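Local atomic coordinates of hypothetical membrane protein (PDB entry 6JS9), a protein that binds heme in its N-terminal domain, the part described here, and probably hands it on within the heme uptake machinery of corynebacteria. Residues 19-22 / 23-26; 57-60 / 61-65. All coordinates share one frame; numbering follows the deposited sequence.

Contact 1: residues 19-22 / 23-26; sequences QSFR and NYIQ. With HEM (protoporphyrin IX containing Fe), chain C.
Hydrogen bonds of 2.8 to 2.9 Å from N23 N to Q19 O, Y24 N to S20 O, I25 N to F21 O and Q26 N to R22 O wind residues 19-26 into about two turns of alpha helix. That winding brings S20, F21 and Y24 to the heme together. Y24 holds its CG opposite the backbone N (chi1 162°), which sends the ring out to the porphyrin, where OH binds the iron at 2.3 Å. One face of the Y24 ring looks onto the macrocycle, with heme C1A 3.7 Å above the ring plane and offset toward the rim. H77 NE2, hydrogen-bonded to the same OH, probably helps to position this ligand from a second shell. One turn earlier, S20 OG donates a very short hydrogen bond, 2.5 Å, to propionate oxygen O1A. F21 packs beside them: its CD1 lies 3.6 Å from the heme methyl CMA, and its ring meets that of Y24 obliquely, planes 35° apart. I25 CG1 sits over a face of the F21 ring, 4.1 Å from its centroid, in a CH-pi contact, while F74 and F163 meet F21 edge-to-face. S20, F21 and Y24 thus form part of a tyrosine-ligated heme site, with an axial tyrosine and a serine bound to a propionate, both on one short helix, and Y167 adding a further hydrogen bond to the heme.

Contact 2: residues 57-60 / 61-65; sequences TVTS and DSQGT
T57 and T65 face each other as an antiparallel hydrogen-bonded pair, T57 N to T65 O at 3.0 Å and T65 N to T57 O at 2.8 Å, and pair the two arms of a hairpin. V58 then stands against G64 in a non-hydrogen-bonded pair, after which the register slips by one residue. Q63 O takes up the slip: T59 N at 3.1 Å and S60 N at 3.2 Å both donate to this oxygen from the same face of its carbonyl plane, a classic beta bulge. T59 OG1, set between its own backbone N and carbonyl carbon (chi1 55°), adds a weak third bond to Q63 O at 3.4 Å. A type I turn from S60 to Q63 reverses the chain, its Q63 N reaching S60 O at 3.1 Å from well above the carbonyl plane. The side chain of Q63 starts beside T59, CB 3.5 Å from T59 OG1. CG and CD carry it onward in an extended line, and the amide is turned with OE1 on the same side as CB (chi3 4°), leaving OE1 4.2 Å from T59 OG1 while NE2 points away from it. Beyond the hairpin, strand 82-97 flanks strand 63-79: Q63 touches N97, T65 packs on K93 and V95, and G64 bonds through its backbone to F96. At the turn itself, D61 has a backbone bond to F142, the loop residue that V58 also touches.

From the N terminus the chain first reaches contact 1, whose bonds close successive turns of helix 19-26. Strand 33-37 and the long strand 48-58 follow before contact 2 closes the tight loop joining 48-58 to 63-79. The two contacts run in series, neither enclosing nor crossing the other, and lie on opposite sides of the chain's centre, with about 34 Å between their centres. Strand 63-79 nevertheless connects them: it leaves the hairpin turn and brings F74 and H77 to the helix at the heme. Strand 82-97 returns the other way, touching the helix through L85 and flanking the hairpin with K93 to N97, so one antiparallel sheet spans both ends.

Contact 1: residues 19-22 / 23-26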
ATOM      1  N   GLN A  19      -8.922   6.104   3.573  1.00 38.90           N
ATOM      2  CA  GLN A  19      -9.111   7.522   3.858  1.00 39.55           C
ATOM      3  C   GLN A  19      -9.305   7.778   5.352  1.00 34.07           C
ATOM      4  O   GLN A  19      -8.795   8.770   5.885  1.00 34.87           O
ATOM      5  CB  GLN A  19     -10.292   8.085   3.071  1.00 34.86           C
ATOM      6  CG  GLN A  19     -10.348   9.605   3.134  1.00 42.79           C
ATOM      7  CD  GLN A  19     -11.491  10.179   2.341  1.00 54.10           C
ATOM      8  OE1 GLN A  19     -12.528   9.538   2.180  1.00 58.32           O
ATOM      9  NE2 GLN A  19     -11.310  11.390   1.832  1.00 61.81           N
ATOM     10  N   SER A  20     -10.039   6.905   6.044  1.00 32.65           N
ATOM     11  CA  SER A  20     -10.253   7.126   7.474  1.00 36.64           C
ATOM     12  C   SER A  20      -8.945   7.077   8.249  1.00 39.98           C
ATOM     13  O   SER A  20      -8.798   7.767   9.266  1.00 33.84           O
ATOM     14  CB  SER A  20     -11.235   6.100   8.040  1.00 38.82           C
ATOM     15  OG  SER A  20     -10.635   4.818   8.127  1.00 40.55           O
ATOM     16  N   PHE A  21      -7.985   6.270   7.795  1.00 30.43           N
ATOM     17  CA  PHE A  21      -6.682   6.272   8.445  1.00 32.96           C
ATOM     18  C   PHE A  21      -5.933   7.572   8.177  1.00 38.24           C
ATOM     19  O   PHE A  21      -5.350   8.160   9.097  1.00 43.64           O
ATOM     20  CB  PHE A  21      -5.854   5.075   7.994  1.00 32.21           C
ATOM     21  CG  PHE A  21      -4.573   4.929   8.749  1.00 31.61           C
ATOM     22  CD1 PHE A  21      -4.594   4.615  10.105  1.00 28.40           C
ATOM     23  CD2 PHE A  21      -3.352   5.114   8.123  1.00 31.70           C
ATOM     24  CE1 PHE A  21      -3.423   4.477  10.808  1.00 27.42           C
ATOM     25  CE2 PHE A  21      -2.176   4.977   8.828  1.00 27.05           C
ATOM     26  CZ  PHE A  21      -2.212   4.661  10.175  1.00 28.98           C
ATOM     27  N   ARG A  22      -5.925   8.039   6.921  1.00 29.86           N
ATOM     28  CA  ARG A  22      -5.279   9.318   6.626  1.00 27.73           C
ATOM     29  C   ARG A  22      -5.898  10.441   7.445  1.00 31.13           C
ATOM     30  O   ARG A  22      -5.186  11.337   7.917  1.00 28.46           O
ATOM     31  CB  ARG A  22      -5.364   9.647   5.127  1.00 31.52           C
ATOM     32  CG  ARG A  22      -4.738   8.592   4.210  1.00 31.64           C
ATOM     33  CD  ARG A  22      -4.437   9.127   2.804  1.00 38.02           C
ATOM     34  NE  ARG A  22      -5.583   9.762   2.157  1.00 40.84           N
ATOM     35  CZ  ARG A  22      -6.597   9.099   1.611  1.00 36.77           C
ATOM     36  NH1 ARG A  22      -6.618   7.774   1.640  1.00 32.58           N
ATOM     37  NH2 ARG A  22      -7.594   9.761   1.049  1.00 36.82           N
ATOM     38  N   ASN A  23      -7.229  10.416   7.609  1.00 28.44           N
ATOM     39  CA  ASN A  23      -7.907  11.430   8.405  1.00 36.19           C
ATOM     40  C   ASN A  23      -7.560  11.274   9.877  1.00 31.30           C
ATOM     41  O   ASN A  23      -7.291  12.264  10.568  1.00 32.39           O
ATOM     42  CB  ASN A  23      -9.421  11.328   8.217  1.00 42.84           C
ATOM     43  CG  ASN A  23      -9.897  11.872   6.878  1.00 41.40           C
ATOM     44  OD1 ASN A  23      -9.191  12.615   6.193  1.00 38.90           O
ATOM     45  ND2 ASN A  23     -11.121  11.518   6.515  1.00 37.43           N
ATOM     46  N   TYR A  24      -7.584  10.035  10.369  1.00 34.36           N
ATOM     47  CA  TYR A  24      -7.161   9.738  11.729  1.00 36.22           C
ATOM     48  C   TYR A  24      -5.785  10.340  12.017  1.00 39.96           C
ATOM     49  O   TYR A  24      -5.597  11.022  13.034  1.00 32.22           O
ATOM     50  CB  TYR A  24      -7.177   8.218  11.929  1.00 30.70           C
ATOM     51  CG  TYR A  24      -6.384   7.735  13.112  1.00 28.02           C
ATOM     52  CD1 TYR A  24      -6.813   7.980  14.417  1.00 29.25           C
ATOM     53  CD2 TYR A  24      -5.209   7.025  12.926  1.00 27.04           C
ATOM     54  CE1 TYR A  24      -6.081   7.535  15.491  1.00 30.59           C
ATOM     55  CE2 TYR A  24      -4.475   6.568  13.993  1.00 35.63           C
ATOM     56  CZ  TYR A  24      -4.911   6.831  15.279  1.00 35.25           C
ATOM     57  OH  TYR A  24      -4.168   6.388  16.348  1.00 31.39           O
ATOM     58  N   ILE A  25      -4.836  10.157  11.088  1.00 36.29           N
ATOM     59  CA  ILE A  25      -3.467  10.652  11.255  1.00 27.69           C
ATOM     60  C   ILE A  25      -3.425  12.175  11.190  1.00 33.72           C
ATOM     61  O   ILE A  25      -2.766  12.829  12.008  1.00 41.27           O
ATOM     62  CB  ILE A  25      -2.537  10.034  10.186  1.00 32.52           C
ATOM     63  CG1 ILE A  25      -2.238   8.556  10.474  1.00 29.43           C
ATOM     64  CG2 ILE A  25      -1.239  10.878  10.003  1.00 28.15           C
ATOM     65  CD1 ILE A  25      -1.678   8.280  11.853  1.00 34.18           C
ATOM     66  N   GLN A  26      -4.110  12.767  10.207  1.00 31.75           N
ATOM     67  CA  GLN A  26      -3.884  14.175   9.890  1.00 36.20           C
ATOM     68  C   GLN A  26      -4.792  15.118  10.673  1.00 37.68           C
ATOM     69  O   GLN A  26      -4.347  16.193  11.087  1.00 37.07           O
ATOM     70  CB  GLN A  26      -4.047  14.409   8.382  1.00 36.10           C
ATOM     71  CG  GLN A  26      -2.948  13.723   7.565  1.00 41.60           C
ATOM     72  CD  GLN A  26      -3.093  13.906   6.056  1.00 40.36           C
ATOM     73  OE1 GLN A  26      -4.148  13.619   5.477  1.00 36.70           O
ATOM     74  NE2 GLN A  26      -2.028  14.384   5.416  1.00 35.96           N
TER
HETATM   75  CHA HEM C 300      -7.881   4.384  15.811  1.00 31.17           C
HETATM   76  CHB HEM C 300      -3.637   2.311  14.673  1.00 33.36           C
HETATM   77  CHC HEM C 300      -1.610   3.926  18.794  1.00 27.53           C
HETATM   78  CHD HEM C 300      -5.969   5.600  20.135  1.00 29.26           C
HETATM   79  C1A HEM C 300      -6.899   3.698  15.119  1.00 32.90           C
HETATM   80  C2A HEM C 300      -7.023   3.117  13.797  1.00 29.00           C
HETATM   81  C3A HEM C 300      -5.861   2.546  13.466  1.00 33.83           C
HETATM   82  C4A HEM C 300      -4.945   2.747  14.580  1.00 30.88           C
HETATM   83  CMA HEM C 300      -5.575   1.805  12.131  1.00 24.87           C
HETATM   84  CAA HEM C 300      -8.294   3.184  12.939  1.00 25.53           C
HETATM   85  CBA HEM C 300      -8.446   4.597  12.378  1.00 27.25           C
HETATM   86  CGA HEM C 300      -9.621   4.614  11.442  1.00 38.56           C
HETATM   87  O1A HEM C 300      -9.436   4.273  10.239  1.00 33.75           O
HETATM   88  O2A HEM C 300     -10.737   4.959  11.918  1.00 35.62           O
HETATM   89  C1B HEM C 300      -2.734   2.557  15.687  1.00 26.05           C
HETATM   90  C2B HEM C 300      -1.364   2.064  15.718  1.00 28.78           C
HETATM   91  C3B HEM C 300      -0.789   2.506  16.857  1.00 29.48           C
HETATM   92  C4B HEM C 300      -1.785   3.301  17.575  1.00 25.11           C
HETATM   93  CMB HEM C 300      -0.758   1.189  14.581  1.00 31.34           C
HETATM   94  CAB HEM C 300       0.649   2.309  17.420  1.00 31.65           C
HETATM   95  CBB HEM C 300       1.621   1.611  16.816  1.00 36.20           C
HETATM   96  C1C HEM C 300      -2.615   4.515  19.545  1.00 25.01           C
HETATM   97  C2C HEM C 300      -2.466   5.135  20.845  1.00 23.45           C
HETATM   98  C3C HEM C 300      -3.672   5.601  21.219  1.00 25.99           C
HETATM   99  C4C HEM C 300      -4.619   5.299  20.156  1.00 26.32           C
HETATM  100  CMC HEM C 300      -1.115   5.191  21.587  1.00 28.00           C
HETATM  101  CAC HEM C 300      -4.074   6.344  22.522  1.00 31.37           C
HETATM  102  CBC HEM C 300      -3.232   6.601  23.520  1.00 35.68           C
HETATM  103  C1D HEM C 300      -6.866   5.443  19.089  1.00 23.95           C
HETATM  104  C2D HEM C 300      -8.257   5.886  19.057  1.00 32.14           C
HETATM  105  C3D HEM C 300      -8.782   5.546  17.863  1.00 28.14           C
HETATM  106  C4D HEM C 300      -7.750   4.879  17.096  1.00 28.76           C
HETATM  107  CMD HEM C 300      -9.001   6.628  20.194  1.00 27.90           C
HETATM  108  CAD HEM C 300     -10.213   5.819  17.337  1.00 27.30           C
HETATM  109  CBD HEM C 300     -10.140   7.201  16.676  1.00 26.61           C
HETATM  110  CGD HEM C 300     -11.459   7.627  16.073  1.00 34.88           C
HETATM  111  O1D HEM C 300     -11.614   8.850  15.845  1.00 33.11           O
HETATM  112  O2D HEM C 300     -12.355   6.774  15.823  1.00 39.43           O
HETATM  113  NA  HEM C 300      -5.616   3.455  15.555  1.00 34.39           N
HETATM  114  NB  HEM C 300      -2.948   3.300  16.839  1.00 27.07           N
HETATM  115  NC  HEM C 300      -3.930   4.653  19.156  1.00 27.43           N
HETATM  116  ND  HEM C 300      -6.607   4.840  17.866  1.00 26.95           N
HETATM  117 FE   HEM C 300      -4.697   4.333  17.216  1.00 36.31          FE

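Contact 2: residues 57-60 / 61-65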
ATOM      1  N   THR A  57       7.621  -8.637 -13.797  1.00 36.29           N
ATOM      2  CA  THR A  57       7.860 -10.053 -14.056  1.00 38.22           C
ATOM      3  C   THR A  57       6.540 -10.650 -14.509  1.00 43.50           C
ATOM      4  O   THR A  57       5.536 -10.539 -13.801  1.00 45.85           O
ATOM      5  CB  THR A  57       8.372 -10.783 -12.809  1.00 36.64           C
ATOM      6  OG1 THR A  57       9.640 -10.252 -12.420  1.00 42.77           O
ATOM      7  CG2 THR A  57       8.535 -12.267 -13.082  1.00 43.32           C
ATOM      8  N   VAL A  58       6.532 -11.271 -15.680  1.00 41.84           N
ATOM      9  CA  VAL A  58       5.313 -11.835 -16.235  1.00 42.49           C
ATOM     10  C   VAL A  58       5.495 -13.340 -16.369  1.00 45.86           C
ATOM     11  O   VAL A  58       6.408 -13.798 -17.064  1.00 46.80           O
ATOM     12  CB  VAL A  58       4.959 -11.185 -17.582  1.00 41.06           C
ATOM     13  CG1 VAL A  58       3.741 -11.838 -18.180  1.00 37.75           C
ATOM     14  CG2 VAL A  58       4.715  -9.694 -17.364  1.00 37.11           C
ATOM     15  N   THR A  59       4.635 -14.106 -15.696  1.00 38.94           N
ATOM     16  CA  THR A  59       4.663 -15.561 -15.809  1.00 37.42           C
ATOM     17  C   THR A  59       3.609 -16.108 -16.763  1.00 45.14           C
ATOM     18  O   THR A  59       3.739 -17.245 -17.226  1.00 40.93           O
ATOM     19  CB  THR A  59       4.469 -16.215 -14.430  1.00 36.98           C
ATOM     20  OG1 THR A  59       3.263 -15.723 -13.835  1.00 42.26           O
ATOM     21  CG2 THR A  59       5.640 -15.878 -13.503  1.00 42.05           C
ATOM     22  N   SER A  60       2.572 -15.334 -17.048  1.00 41.60           N
ATOM     23  CA  SER A  60       1.487 -15.751 -17.918  1.00 47.21           C
ATOM     24  C   SER A  60       0.743 -14.476 -18.273  1.00 45.32           C
ATOM     25  O   SER A  60       0.936 -13.449 -17.621  1.00 44.74           O
ATOM     26  CB  SER A  60       0.578 -16.777 -17.234  1.00 44.60           C
ATOM     27  OG  SER A  60      -0.353 -17.313 -18.152  1.00 54.16           O
ATOM     28  N   ASP A  61      -0.080 -14.528 -19.327  1.00 40.97           N
ATOM     29  CA  ASP A  61      -0.820 -13.324 -19.713  1.00 40.00           C
ATOM     30  C   ASP A  61      -1.544 -12.710 -18.518  1.00 38.98           C
ATOM     31  O   ASP A  61      -1.541 -11.481 -18.341  1.00 43.36           O
ATOM     32  CB  ASP A  61      -1.831 -13.627 -20.815  1.00 41.48           C
ATOM     33  CG  ASP A  61      -1.185 -13.762 -22.193  1.00 57.51           C
ATOM     34  OD1 ASP A  61      -0.045 -13.291 -22.398  1.00 58.06           O
ATOM     35  OD2 ASP A  61      -1.836 -14.337 -23.079  1.00 56.04           O
ATOM     36  N   SER A  62      -2.162 -13.545 -17.679  1.00 38.79           N
ATOM     37  CA  SER A  62      -2.978 -13.069 -16.563  1.00 38.05           C
ATOM     38  C   SER A  62      -2.261 -13.080 -15.216  1.00 46.29           C
ATOM     39  O   SER A  62      -2.898 -12.786 -14.194  1.00 37.58           O
ATOM     40  CB  SER A  62      -4.253 -13.910 -16.456  1.00 38.96           C
ATOM     41  OG  SER A  62      -3.921 -15.261 -16.186  1.00 39.27           O
ATOM     42  N   GLN A  63      -0.977 -13.428 -15.163  1.00 36.45           N
ATOM     43  CA  GLN A  63      -0.270 -13.432 -13.887  1.00 38.24           C
ATOM     44  C   GLN A  63       1.080 -12.755 -14.036  1.00 38.43           C
ATOM     45  O   GLN A  63       1.785 -12.955 -15.029  1.00 37.10           O
ATOM     46  CB  GLN A  63      -0.070 -14.867 -13.314  1.00 37.87           C
ATOM     47  CG  GLN A  63      -1.374 -15.610 -13.122  1.00 36.79           C
ATOM     48  CD  GLN A  63      -1.222 -16.959 -12.458  1.00 39.48           C
ATOM     49  OE1 GLN A  63      -0.128 -17.362 -12.055  1.00 37.35           O
ATOM     50  NE2 GLN A  63      -2.334 -17.661 -12.326  1.00 37.80           N
ATOM     51  N   GLY A  64       1.432 -11.969 -13.031  1.00 35.69           N
ATOM     52  CA  GLY A  64       2.716 -11.305 -12.998  1.00 37.53           C
ATOM     53  C   GLY A  64       2.762 -10.375 -11.814  1.00 32.90           C
ATOM     54  O   GLY A  64       1.765 -10.180 -11.110  1.00 34.80           O
ATOM     55  N   THR A  65       3.941  -9.782 -11.608  1.00 34.48           N
ATOM     56  CA  THR A  65       4.150  -8.828 -10.518  1.00 40.75           C
ATOM     57  C   THR A  65       4.731  -7.529 -11.059  1.00 40.45           C
ATOM     58  O   THR A  65       5.632  -7.552 -11.898  1.00 38.14           O
ATOM     59  CB  THR A  65       5.092  -9.400  -9.452  1.00 34.40           C
ATOM     60  OG1 THR A  65       4.538 -10.615  -8.943  1.00 31.86           O
ATOM     61  CG2 THR A  65       5.272  -8.418  -8.308  1.00 31.22           C
TER
HETATM   62  O   HOH W   1       8.697  -7.965 -10.666  1.00 37.40           O